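Side-chain contacts in orotidine 5'-phosphate decarboxylase (Pyrococcus horikoshii, PDB 2CZD), which probably catalyses the decarboxylation of orotidine 5'-monophosphate to UMP, the last step of de novo UMP biosynthesis, and works as a homodimer: residues B[7-12]-B[32-37]; B[45-48]-B[53-56]; B[120-125]-B[146-151]; B[186-191]-B[196-201]. One frame throughout, in Å; residues are numbered along the deposited sequence.

Interaction 1: B[7-12]-B[32-37]; sequences DVYEGE and WPLILG
At the C-terminal rim of the TIM barrel, where the substrate-binding loops lie, Tyr-9 of the loop after strand 2-5 packs on Pro-33 and Leu-34 in the first turn of helix 32-38, which follows strand 27-31. The tyrosine and proline side chains run side by side and point the same way. The CD1-CE1 side of the ring lies against Pro-33 CB and the backbone N of Leu-34, both approached obliquely: Tyr-9 CE1 is 3.6 Å from Pro-33 CB, and Tyr-9 CD1 is 3.7 Å from Leu-34 N. The hydroxyl OH of Tyr-9 is still only 4.0 Å from that same Pro-33 CB. Leu-34 CB sits at the ring edge, in its plane, 4.0 Å from Tyr-9 CD1. Over one face, offset toward the rim, lies Asp-7 O, 3.8 Å above the ring plane. In Leu-34 a chi1 of 179° directs the branch toward the loop, where CD1 comes to 3.5 Å from Val-8 O and 4.1 Å from Tyr-9 CA. The polar end of Tyr-9 is held by Asn-31, whose ND2 bonds to the tyrosine OH while its OD1 takes the N-H of Leu-34. Leu-69 of the second subunit packs on both Tyr-9 and Pro-33. No hydrogen bond runs directly between 7-12 and 32-37: the contact is apolar, and the Asn-31 amide links the phenol to the helix start, which would limit its movement, two residues from the substrate-binding Asp-7.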
loop_
_atom_site.group_PDB
_atom_site.type_symbol
_atom_site.label_atom_id
_atom_site.label_comp_id
_atom_site.label_asym_id
_atom_site.label_seq_id
_atom_site.Cartn_x
_atom_site.Cartn_y
_atom_site.Cartn_z
ATOM N N ASP B 7 -2.004 -15.553 -7.682
ATOM C CA ASP B 7 -3.222 -14.788 -7.500
ATOM C C ASP B 7 -4.455 -15.679 -7.593
ATOM O O ASP B 7 -5.337 -15.476 -8.422
ATOM C CB ASP B 7 -3.258 -13.650 -8.521
ATOM C CG ASP B 7 -2.098 -12.670 -8.349
ATOM O OD1 ASP B 7 -1.484 -12.655 -7.259
ATOM O OD2 ASP B 7 -1.811 -11.905 -9.296
ATOM N N VAL B 8 -4.470 -16.676 -6.717
ATOM C CA VAL B 8 -5.538 -17.658 -6.611
ATOM C C VAL B 8 -6.075 -17.390 -5.219
ATOM O O VAL B 8 -5.476 -17.786 -4.218
ATOM C CB VAL B 8 -4.959 -19.070 -6.716
ATOM C CG1 VAL B 8 -6.030 -20.116 -6.406
ATOM C CG2 VAL B 8 -4.387 -19.261 -8.115
ATOM N N TYR B 9 -7.210 -16.706 -5.172
ATOM C CA TYR B 9 -7.778 -16.284 -3.904
ATOM C C TYR B 9 -8.596 -17.313 -3.151
ATOM O O TYR B 9 -9.502 -16.985 -2.391
ATOM C CB TYR B 9 -8.540 -14.976 -4.140
ATOM C CG TYR B 9 -7.679 -13.955 -4.875
ATOM C CD1 TYR B 9 -6.425 -13.584 -4.375
ATOM C CD2 TYR B 9 -8.077 -13.419 -6.101
ATOM C CE1 TYR B 9 -5.591 -12.716 -5.080
ATOM C CE2 TYR B 9 -7.252 -12.548 -6.816
ATOM C CZ TYR B 9 -6.010 -12.200 -6.301
ATOM O OH TYR B 9 -5.212 -11.328 -7.005
ATOM N N GLU B 10 -8.239 -18.570 -3.375
ATOM C CA GLU B 10 -8.853 -19.697 -2.707
ATOM C C GLU B 10 -7.671 -20.403 -2.054
ATOM O O GLU B 10 -6.970 -21.186 -2.695
ATOM C CB GLU B 10 -9.528 -20.611 -3.716
ATOM C CG GLU B 10 -10.381 -21.671 -3.072
ATOM C CD GLU B 10 -11.317 -22.332 -4.066
ATOM O OE1 GLU B 10 -11.825 -21.624 -4.965
ATOM O OE2 GLU B 10 -11.556 -23.554 -3.942
ATOM N N GLY B 11 -7.449 -20.093 -0.783
ATOM C CA GLY B 11 -6.337 -20.659 -0.036
ATOM C C GLY B 11 -5.906 -22.087 -0.325
ATOM O O GLY B 11 -4.742 -22.336 -0.658
ATOM N N GLU B 12 -6.825 -23.037 -0.179
ATOM C CA GLU B 12 -6.490 -24.430 -0.421
ATOM C C GLU B 12 -6.002 -24.679 -1.849
ATOM O O GLU B 12 -5.036 -25.406 -2.058
ATOM C CB GLU B 12 -7.691 -25.333 -0.127
ATOM C CG GLU B 12 -8.109 -25.354 1.331
ATOM C CD GLU B 12 -6.985 -25.785 2.257
ATOM O OE1 GLU B 12 -6.383 -26.855 2.024
ATOM O OE2 GLU B 12 -6.704 -25.053 3.231
ATOM N N TRP B 32 -1.968 -8.190 -1.637
ATOM C CA TRP B 32 -2.919 -7.863 -0.576
ATOM C C TRP B 32 -4.250 -8.638 -0.697
ATOM O O TRP B 32 -4.781 -9.111 0.305
ATOM C CB TRP B 32 -3.190 -6.341 -0.529
ATOM C CG TRP B 32 -2.115 -5.499 0.162
ATOM C CD1 TRP B 32 -1.482 -4.407 -0.365
ATOM C CD2 TRP B 32 -1.670 -5.597 1.524
ATOM N NE1 TRP B 32 -0.679 -3.816 0.582
ATOM C CE2 TRP B 32 -0.774 -4.519 1.751
ATOM C CE3 TRP B 32 -1.942 -6.478 2.573
ATOM C CZ2 TRP B 32 -0.155 -4.302 2.982
ATOM C CZ3 TRP B 32 -1.319 -6.261 3.817
ATOM C CH2 TRP B 32 -0.435 -5.173 4.001
ATOM N N PRO B 33 -4.797 -8.784 -1.916
ATOM C CA PRO B 33 -6.064 -9.526 -2.020
ATOM C C PRO B 33 -6.007 -10.920 -1.389
ATOM O O PRO B 33 -6.942 -11.329 -0.703
ATOM C CB PRO B 33 -6.317 -9.577 -3.528
ATOM C CG PRO B 33 -5.791 -8.207 -3.987
ATOM C CD PRO B 33 -4.522 -8.004 -3.140
ATOM N N LEU B 34 -4.917 -11.652 -1.621
ATOM C CA LEU B 34 -4.791 -12.984 -1.038
ATOM C C LEU B 34 -4.682 -12.888 0.481
ATOM O O LEU B 34 -5.341 -13.636 1.196
ATOM C CB LEU B 34 -3.573 -13.727 -1.614
ATOM C CG LEU B 34 -3.341 -15.134 -1.051
ATOM C CD1 LEU B 34 -4.550 -16.033 -1.394
ATOM C CD2 LEU B 34 -2.059 -15.716 -1.640
ATOM N N ILE B 35 -3.872 -11.957 0.983
ATOM C CA ILE B 35 -3.714 -11.786 2.428
ATOM C C ILE B 35 -5.056 -11.392 3.082
ATOM O O ILE B 35 -5.398 -11.850 4.183
ATOM C CB ILE B 35 -2.632 -10.717 2.711
ATOM C CG1 ILE B 35 -1.268 -11.262 2.293
ATOM C CG2 ILE B 35 -2.641 -10.311 4.195
ATOM C CD1 ILE B 35 -0.162 -10.222 2.315
ATOM N N LEU B 36 -5.797 -10.528 2.407
ATOM C CA LEU B 36 -7.095 -10.097 2.926
ATOM C C LEU B 36 -8.105 -11.247 2.970
ATOM O O LEU B 36 -8.889 -11.378 3.912
ATOM C CB LEU B 36 -7.661 -8.982 2.049
ATOM C CG LEU B 36 -7.121 -7.586 2.343
ATOM C CD1 LEU B 36 -7.464 -6.657 1.212
ATOM C CD2 LEU B 36 -7.751 -7.060 3.636
ATOM N N GLY B 37 -8.081 -12.077 1.940
ATOM C CA GLY B 37 -9.034 -13.167 1.869
ATOM C C GLY B 37 -8.709 -14.371 2.730
ATOM O O GLY B 37 -9.623 -14.998 3.275
#

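Interaction 2: B[45-48]-B[53-56]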
loop_
_atom_site.group_PDB
_atom_site.type_symbol
_atom_site.label_atom_id
_atom_site.label_comp_id
_atom_site.label_asym_id
_atom_site.label_seq_id
_atom_site.Cartn_x
_atom_site.Cartn_y
_atom_site.Cartn_z
ATOM N N ARG B 45 1.554 -20.684 5.900
ATOM C CA ARG B 45 1.073 -21.965 5.386
ATOM C C ARG B 45 1.854 -22.302 4.117
ATOM O O ARG B 45 2.336 -23.430 3.948
ATOM C CB ARG B 45 -0.421 -21.899 5.062
ATOM C CG ARG B 45 -1.321 -21.622 6.249
ATOM C CD ARG B 45 -2.752 -21.361 5.781
ATOM N NE ARG B 45 -3.237 -22.467 4.965
ATOM C CZ ARG B 45 -4.414 -22.495 4.350
ATOM N NH1 ARG B 45 -5.248 -21.464 4.449
ATOM N NH2 ARG B 45 -4.762 -23.565 3.644
ATOM N N LEU B 46 1.984 -21.319 3.226
ATOM C CA LEU B 46 2.716 -21.517 1.984
ATOM C C LEU B 46 4.180 -21.856 2.275
ATOM O O LEU B 46 4.741 -22.775 1.668
ATOM C CB LEU B 46 2.629 -20.261 1.097
ATOM C CG LEU B 46 1.319 -19.995 0.334
ATOM C CD1 LEU B 46 1.291 -18.549 -0.179
ATOM C CD2 LEU B 46 1.177 -20.993 -0.817
ATOM N N LYS B 47 4.795 -21.149 3.216
ATOM C CA LYS B 47 6.192 -21.421 3.533
ATOM C C LYS B 47 6.362 -22.843 4.075
ATOM O O LYS B 47 7.283 -23.552 3.683
ATOM C CB LYS B 47 6.728 -20.409 4.560
ATOM C CG LYS B 47 8.178 -20.640 4.976
ATOM C CD LYS B 47 9.115 -20.718 3.755
ATOM C CE LYS B 47 9.191 -19.397 2.972
ATOM N NZ LYS B 47 9.908 -18.336 3.746
ATOM N N GLU B 48 5.473 -23.251 4.976
ATOM C CA GLU B 48 5.564 -24.585 5.563
ATOM C C GLU B 48 5.255 -25.693 4.558
ATOM O O GLU B 48 5.905 -26.746 4.556
ATOM C CB GLU B 48 4.614 -24.693 6.757
ATOM C CG GLU B 48 5.008 -23.821 7.951
ATOM C CD GLU B 48 6.254 -24.327 8.660
ATOM O OE1 GLU B 48 6.354 -25.554 8.895
ATOM O OE2 GLU B 48 7.125 -23.494 8.991
ATOM N N GLU B 53 10.616 -19.709 -1.532
ATOM C CA GLU B 53 10.731 -18.328 -1.049
ATOM C C GLU B 53 9.502 -17.519 -1.430
ATOM O O GLU B 53 8.906 -17.734 -2.483
ATOM C CB GLU B 53 11.996 -17.667 -1.603
ATOM C CG GLU B 53 13.250 -18.081 -0.831
ATOM C CD GLU B 53 14.507 -17.402 -1.319
ATOM O OE1 GLU B 53 15.563 -17.625 -0.689
ATOM O OE2 GLU B 53 14.455 -16.654 -2.320
ATOM N N ILE B 54 9.131 -16.582 -0.560
ATOM C CA ILE B 54 7.945 -15.760 -0.778
ATOM C C ILE B 54 8.192 -14.269 -0.889
ATOM O O ILE B 54 8.923 -13.684 -0.085
ATOM C CB ILE B 54 6.918 -15.988 0.368
ATOM C CG1 ILE B 54 6.478 -17.458 0.376
ATOM C CG2 ILE B 54 5.707 -15.079 0.194
ATOM C CD1 ILE B 54 5.664 -17.830 1.595
ATOM N N ILE B 55 7.614 -13.675 -1.924
ATOM C CA ILE B 55 7.673 -12.233 -2.103
ATOM C C ILE B 55 6.289 -11.683 -1.754
ATOM O O ILE B 55 5.282 -12.140 -2.301
ATOM C CB ILE B 55 7.951 -11.827 -3.561
ATOM C CG1 ILE B 55 9.337 -12.287 -3.981
ATOM C CG2 ILE B 55 7.859 -10.276 -3.705
ATOM C CD1 ILE B 55 9.549 -12.227 -5.525
ATOM N N ALA B 56 6.226 -10.704 -0.853
ATOM C CA ALA B 56 4.950 -10.073 -0.512
ATOM C C ALA B 56 4.885 -8.776 -1.325
ATOM O O ALA B 56 5.602 -7.803 -1.026
ATOM C CB ALA B 56 4.870 -9.783 0.998
#
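Lys-47 of helix 41-50 curls round the methyl tip of Ile-54 on strand 53-60, and its chain can be followed atom by atom. CB stands 4.1 Å from Ile-54 CD1. With CG anti to the backbone N (chi1 179°), the chain first heads outward; CG and CD bow away from the isoleucine. Bends at the next three torsions then fold it back, bringing CE again to 4.1 Å from Ile-54 CD1 and to 4.4 Å from Glu-53 CA. At the tip, NZ forms a salt bridge with Asp-80 OD2 and a hydrogen bond to Gly-78 O. The same Asp-80 OD2 accepts the backbone N-H of Ile-54, so one carboxylate oxygen joins the lysine to the strand. From the preceding residue, Leu-46 CB comes to 3.9 Å from Ile-54 CD1, and the backbone N of Lys-47 to 3.8 Å. This is the outer layer of the barrel, a helix laid on the strand that follows it, where one methyl rests against atoms of two successive residues. The bent chain sets CB and CE of the lysine against the isoleucine methyl while its charge is probably neutralised by Asp-80.

Interaction 3: B[120-125]-B[146-151]; sequences LTDRFI and IGYIRD
Tyr-148, in helix 144-150, is the first residue of 146-151 to reach across, meeting Asp-122 of helix 121-131. Its CG lies anti to the backbone N (chi1 -180°), which carries the ring off the helix toward the neighbouring one. The phenol OH donates to Asp-122 OD1 over 2.5 Å, a short bond, and uses the syn lone pair of that oxygen; OD2 of Asp-122 stays 3.2 Å from the same OH of Tyr-148. The carboxylate meets the ring at its edge, the two planes only 12° apart, although the side chains themselves cross at about a right angle. Arg-145 and Arg-152 both make cation-pi contacts with this ring, and Arg-152 NE adds a long, weak ion pair to Asp-122 OD1; nearby arginine charge may favour the ionised carboxylate. Ile-149 follows on the buried side, its CG1 4.2 Å from Ile-125 CD1. The hydrogen bond lies toward the surface, the isoleucine pair toward the interior. Both helices belong to the outer layer of the barrel: helix 121-131 comes before strand 135-137 and helix 144-150 after it, and Ile-149 reaches inward to Ile-159 of strand 158-161.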
loop_
_atom_site.group_PDB
_atom_site.type_symbol
_atom_site.label_atom_id
_atom_site.label_comp_id
_atom_site.label_asym_id
_atom_site.label_seq_id
_atom_site.Cartn_x
_atom_site.Cartn_y
_atom_site.Cartn_z
ATOM N N LEU B 120 9.824 9.886 -13.216
ATOM C CA LEU B 120 10.847 9.903 -12.175
ATOM C C LEU B 120 11.707 8.634 -12.111
ATOM O O LEU B 120 12.578 8.530 -11.257
ATOM C CB LEU B 120 10.197 10.122 -10.799
ATOM C CG LEU B 120 9.807 11.568 -10.448
ATOM C CD1 LEU B 120 8.882 11.598 -9.239
ATOM C CD2 LEU B 120 11.072 12.370 -10.161
ATOM N N THR B 121 11.469 7.675 -13.001
ATOM C CA THR B 121 12.222 6.430 -12.959
ATOM C C THR B 121 13.737 6.604 -12.902
ATOM O O THR B 121 14.415 5.898 -12.162
ATOM C CB THR B 121 11.845 5.523 -14.158
ATOM O OG1 THR B 121 10.482 5.106 -14.019
ATOM C CG2 THR B 121 12.750 4.301 -14.232
ATOM N N ASP B 122 14.291 7.513 -13.689
ATOM C CA ASP B 122 15.740 7.671 -13.614
ATOM C C ASP B 122 16.173 8.012 -12.187
ATOM O O ASP B 122 17.181 7.507 -11.679
ATOM C CB ASP B 122 16.206 8.778 -14.559
ATOM C CG ASP B 122 16.165 8.363 -16.008
ATOM O OD1 ASP B 122 15.915 7.170 -16.302
ATOM O OD2 ASP B 122 16.398 9.245 -16.863
ATOM N N ARG B 123 15.397 8.863 -11.524
ATOM C CA ARG B 123 15.747 9.252 -10.165
ATOM C C ARG B 123 15.515 8.107 -9.187
ATOM O O ARG B 123 16.267 7.942 -8.233
ATOM C CB ARG B 123 14.953 10.486 -9.748
ATOM C CG ARG B 123 15.294 11.695 -10.613
ATOM C CD ARG B 123 14.635 12.942 -10.097
ATOM N NE ARG B 123 15.167 13.316 -8.791
ATOM C CZ ARG B 123 14.517 14.078 -7.922
ATOM N NH1 ARG B 123 13.319 14.539 -8.228
ATOM N NH2 ARG B 123 15.074 14.377 -6.756
ATOM N N PHE B 124 14.459 7.327 -9.416
ATOM C CA PHE B 124 14.193 6.202 -8.531
ATOM C C PHE B 124 15.292 5.147 -8.677
ATOM O O PHE B 124 15.642 4.464 -7.707
ATOM C CB PHE B 124 12.816 5.584 -8.823
ATOM C CG PHE B 124 11.657 6.495 -8.500
ATOM C CD1 PHE B 124 11.777 7.473 -7.518
ATOM C CD2 PHE B 124 10.427 6.321 -9.138
ATOM C CE1 PHE B 124 10.682 8.271 -7.162
ATOM C CE2 PHE B 124 9.322 7.118 -8.792
ATOM C CZ PHE B 124 9.455 8.087 -7.805
ATOM N N ILE B 125 15.826 4.986 -9.885
ATOM C CA ILE B 125 16.918 4.025 -10.051
ATOM C C ILE B 125 18.143 4.503 -9.237
ATOM O O ILE B 125 18.836 3.690 -8.623
ATOM C CB ILE B 125 17.289 3.856 -11.533
ATOM C CG1 ILE B 125 16.169 3.103 -12.251
ATOM C CG2 ILE B 125 18.607 3.078 -11.667
ATOM C CD1 ILE B 125 16.317 3.163 -13.762
ATOM N N ILE B 146 13.487 -3.364 -19.817
ATOM C CA ILE B 146 14.354 -4.213 -19.009
ATOM C C ILE B 146 15.796 -3.732 -19.203
ATOM O O ILE B 146 16.528 -3.507 -18.231
ATOM C CB ILE B 146 14.245 -5.702 -19.416
ATOM C CG1 ILE B 146 12.840 -6.230 -19.080
ATOM C CG2 ILE B 146 15.312 -6.517 -18.688
ATOM C CD1 ILE B 146 12.587 -7.667 -19.572
ATOM N N GLY B 147 16.194 -3.569 -20.462
ATOM C CA GLY B 147 17.535 -3.094 -20.744
ATOM C C GLY B 147 17.772 -1.673 -20.262
ATOM O O GLY B 147 18.842 -1.357 -19.737
ATOM N N TYR B 148 16.763 -0.817 -20.421
ATOM C CA TYR B 148 16.875 0.580 -20.014
ATOM C C TYR B 148 17.217 0.642 -18.534
ATOM O O TYR B 148 18.095 1.393 -18.109
ATOM C CB TYR B 148 15.556 1.314 -20.245
ATOM C CG TYR B 148 15.607 2.770 -19.852
ATOM C CD1 TYR B 148 15.914 3.749 -20.788
ATOM C CD2 TYR B 148 15.366 3.168 -18.545
ATOM C CE1 TYR B 148 15.976 5.097 -20.429
ATOM C CE2 TYR B 148 15.431 4.519 -18.171
ATOM C CZ TYR B 148 15.735 5.474 -19.127
ATOM O OH TYR B 148 15.773 6.809 -18.782
ATOM N N ILE B 149 16.501 -0.149 -17.751
ATOM C CA ILE B 149 16.739 -0.162 -16.316
ATOM C C ILE B 149 18.086 -0.807 -15.991
ATOM O O ILE B 149 18.852 -0.289 -15.171
ATOM C CB ILE B 149 15.563 -0.878 -15.580
ATOM C CG1 ILE B 149 14.313 0.016 -15.708
ATOM C CG2 ILE B 149 15.941 -1.212 -14.132
ATOM C CD1 ILE B 149 13.015 -0.616 -15.207
ATOM N N ARG B 150 18.372 -1.926 -16.633
ATOM C CA ARG B 150 19.626 -2.624 -16.396
ATOM C C ARG B 150 20.840 -1.722 -16.659
ATOM O O ARG B 150 21.833 -1.788 -15.919
ATOM C CB ARG B 150 19.682 -3.879 -17.295
ATOM C CG ARG B 150 20.923 -4.744 -17.117
ATOM C CD ARG B 150 20.958 -5.440 -15.741
ATOM N NE ARG B 150 21.488 -4.597 -14.668
ATOM C CZ ARG B 150 21.336 -4.860 -13.367
ATOM N NH1 ARG B 150 20.652 -5.933 -12.968
ATOM N NH2 ARG B 150 21.898 -4.060 -12.467
ATOM N N ASP B 151 20.761 -0.883 -17.693
ATOM C CA ASP B 151 21.883 -0.013 -18.036
ATOM C C ASP B 151 22.125 1.086 -17.002
ATOM O O ASP B 151 23.195 1.699 -16.996
ATOM C CB ASP B 151 21.658 0.662 -19.395
ATOM C CG ASP B 151 21.674 -0.317 -20.558
ATOM O OD1 ASP B 151 22.205 -1.435 -20.400
ATOM O OD2 ASP B 151 21.162 0.052 -21.641
#

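Interaction 4: B[186-191]-B[196-201]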
loop_
_atom_site.group_PDB
_atom_site.type_symbol
_atom_site.label_atom_id
_atom_site.label_comp_id
_atom_site.label_asym_id
_atom_site.label_seq_id
_atom_site.Cartn_x
_atom_site.Cartn_y
_atom_site.Cartn_z
ATOM N N ARG B 186 -1.377 -15.946 -14.486
ATOM C CA ARG B 186 -2.403 -16.797 -15.094
ATOM C C ARG B 186 -1.884 -17.869 -16.040
ATOM O O ARG B 186 -2.464 -18.957 -16.107
ATOM C CB ARG B 186 -3.406 -15.939 -15.874
ATOM C CG ARG B 186 -4.254 -15.027 -15.028
ATOM C CD ARG B 186 -5.167 -14.150 -15.889
ATOM N NE ARG B 186 -5.937 -13.237 -15.047
ATOM C CZ ARG B 186 -7.042 -13.577 -14.386
ATOM N NH1 ARG B 186 -7.663 -12.679 -13.631
ATOM N NH2 ARG B 186 -7.544 -14.804 -14.501
ATOM N N ALA B 187 -0.816 -17.571 -16.772
ATOM C CA ALA B 187 -0.279 -18.532 -17.730
ATOM C C ALA B 187 0.038 -19.841 -17.034
ATOM O O ALA B 187 -0.010 -20.911 -17.652
ATOM C CB ALA B 187 0.952 -17.977 -18.416
ATOM N N ILE B 188 0.354 -19.760 -15.745
ATOM C CA ILE B 188 0.623 -20.955 -14.976
ATOM C C ILE B 188 -0.537 -21.361 -14.067
ATOM O O ILE B 188 -1.047 -22.479 -14.184
ATOM C CB ILE B 188 1.887 -20.783 -14.101
ATOM C CG1 ILE B 188 3.124 -20.761 -14.994
ATOM C CG2 ILE B 188 2.038 -21.947 -13.142
ATOM C CD1 ILE B 188 4.424 -20.380 -14.231
ATOM N N TYR B 189 -0.988 -20.474 -13.179
ATOM C CA TYR B 189 -2.025 -20.920 -12.250
ATOM C C TYR B 189 -3.385 -21.279 -12.807
ATOM O O TYR B 189 -4.113 -22.042 -12.170
ATOM C CB TYR B 189 -2.192 -19.955 -11.056
ATOM C CG TYR B 189 -2.689 -18.557 -11.356
ATOM C CD1 TYR B 189 -1.833 -17.456 -11.259
ATOM C CD2 TYR B 189 -4.039 -18.318 -11.644
ATOM C CE1 TYR B 189 -2.301 -16.162 -11.431
ATOM C CE2 TYR B 189 -4.516 -17.035 -11.815
ATOM C CZ TYR B 189 -3.642 -15.957 -11.708
ATOM O OH TYR B 189 -4.096 -14.672 -11.896
ATOM N N ASN B 190 -3.731 -20.746 -13.975
ATOM C CA ASN B 190 -5.017 -21.063 -14.595
ATOM C C ASN B 190 -4.846 -22.017 -15.781
ATOM O O ASN B 190 -5.782 -22.242 -16.550
ATOM C CB ASN B 190 -5.734 -19.778 -15.034
ATOM C CG ASN B 190 -6.584 -19.168 -13.923
ATOM O OD1 ASN B 190 -7.111 -18.061 -14.067
ATOM N ND2 ASN B 190 -6.725 -19.888 -12.810
ATOM N N ALA B 191 -3.655 -22.591 -15.928
ATOM C CA ALA B 191 -3.408 -23.528 -17.029
ATOM C C ALA B 191 -4.091 -24.861 -16.743
ATOM O O ALA B 191 -4.367 -25.195 -15.598
ATOM C CB ALA B 191 -1.897 -23.759 -17.216
ATOM N N GLU B 196 3.041 -28.399 -16.032
ATOM C CA GLU B 196 3.544 -28.448 -17.396
ATOM C C GLU B 196 3.690 -27.052 -17.999
ATOM O O GLU B 196 4.590 -26.810 -18.804
ATOM C CB GLU B 196 2.645 -29.329 -18.270
ATOM C CG GLU B 196 2.890 -30.809 -18.067
ATOM C CD GLU B 196 4.282 -31.225 -18.509
ATOM O OE1 GLU B 196 4.668 -30.894 -19.652
ATOM O OE2 GLU B 196 4.989 -31.879 -17.723
ATOM N N ALA B 197 2.823 -26.122 -17.597
ATOM C CA ALA B 197 2.907 -24.755 -18.095
ATOM C C ALA B 197 4.173 -24.094 -17.556
ATOM O O ALA B 197 4.894 -23.406 -18.276
ATOM C CB ALA B 197 1.674 -23.972 -17.680
ATOM N N ALA B 198 4.453 -24.300 -16.278
ATOM C CA ALA B 198 5.661 -23.724 -15.699
ATOM C C ALA B 198 6.894 -24.356 -16.349
ATOM O O ALA B 198 7.862 -23.674 -16.682
ATOM C CB ALA B 198 5.680 -23.961 -14.195
ATOM N N LYS B 199 6.856 -25.677 -16.521
ATOM C CA LYS B 199 7.973 -26.369 -17.158
ATOM C C LYS B 199 8.265 -25.820 -18.555
ATOM O O LYS B 199 9.418 -25.651 -18.927
ATOM C CB LYS B 199 7.666 -27.865 -17.276
ATOM C CG LYS B 199 8.759 -28.668 -17.992
ATOM C CD LYS B 199 8.416 -30.158 -18.004
ATOM C CE LYS B 199 9.543 -30.975 -18.606
ATOM N NZ LYS B 199 9.765 -30.615 -20.028
ATOM N N ALA B 200 7.222 -25.544 -19.334
ATOM C CA ALA B 200 7.427 -25.043 -20.691
ATOM C C ALA B 200 8.172 -23.712 -20.683
ATOM O O ALA B 200 9.078 -23.497 -21.484
ATOM C CB ALA B 200 6.097 -24.898 -21.408
ATOM N N ILE B 201 7.797 -22.818 -19.766
ATOM C CA ILE B 201 8.467 -21.520 -19.689
ATOM C C ILE B 201 9.908 -21.701 -19.204
ATOM O O ILE B 201 10.845 -21.150 -19.777
ATOM C CB ILE B 201 7.699 -20.575 -18.746
ATOM C CG1 ILE B 201 6.294 -20.358 -19.324
ATOM C CG2 ILE B 201 8.459 -19.229 -18.584
ATOM C CD1 ILE B 201 5.280 -19.732 -18.339
#
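While Ile-188 reaches across to Ala-198, the flat groups next to it are turned to the other side of the short helix 186-189. The Tyr-189 ring carries Arg-186 CA over the centre of one face, 3.6 Å above its plane. The Arg-186 guanidinium in turn has Tyr-189 OH on one face, 3.9 Å above and offset toward the rim. A chi1 of 65° places CG of Tyr-189 between its own backbone N and carbonyl carbon, folding the ring back over the preceding turn. The Asn-190 amide donates a weak bond from ND2 to Tyr-189 O. Helix 186-189 starts right after strand 181-184, the last of the TIM barrel, and it opens with Arg-186, which binds substrate together with Gly-185; in this family that arginine probably meets the phosphate. Helix 194-205 then packs back on it through two alanines and Ile-201. Ala-197 CB is the point of closest approach, 3.5 Å from Ala-187 O and 3.6 Å from Ala-191 CB, and it also lies 4.2 Å from Ile-188 CA. Ile-188 has CG1 anti to its carbonyl carbon (chi1 -71°), which points the branch at helix 194-205: CD1 comes to 3.8 Å from Ala-198 CB, and its CG1 lies 4.1 Å from Ile-201 CD1. Ile-188 also touches Ile-2 and Leu-4 of strand 2-5 and Val-21 of helix 11-21, and Ile-201 shares Ile-2 with it.

The four contacts follow one another along the chain of a single eight-stranded parallel barrel. Interactions 1 and 2, with centres 13 Å apart, are joined by a salt bridge from Glu-12 OE2 to Arg-45 NH2, and helices 32-38 and 41-50 are consecutive. Interaction 4 brings the chain back to its start: strand 181-184 closes the barrel, and Tyr-189 packs on Asp-7 and Val-8 of interaction 1, which brings the loop holding substrate-binding Asp-7 beside the helix that begins with substrate-binding Arg-186. Interaction 3 stands apart, its centre about 31 Å from that of interaction 1, on the opposite side of the chain's centre; yet both touch the second subunit.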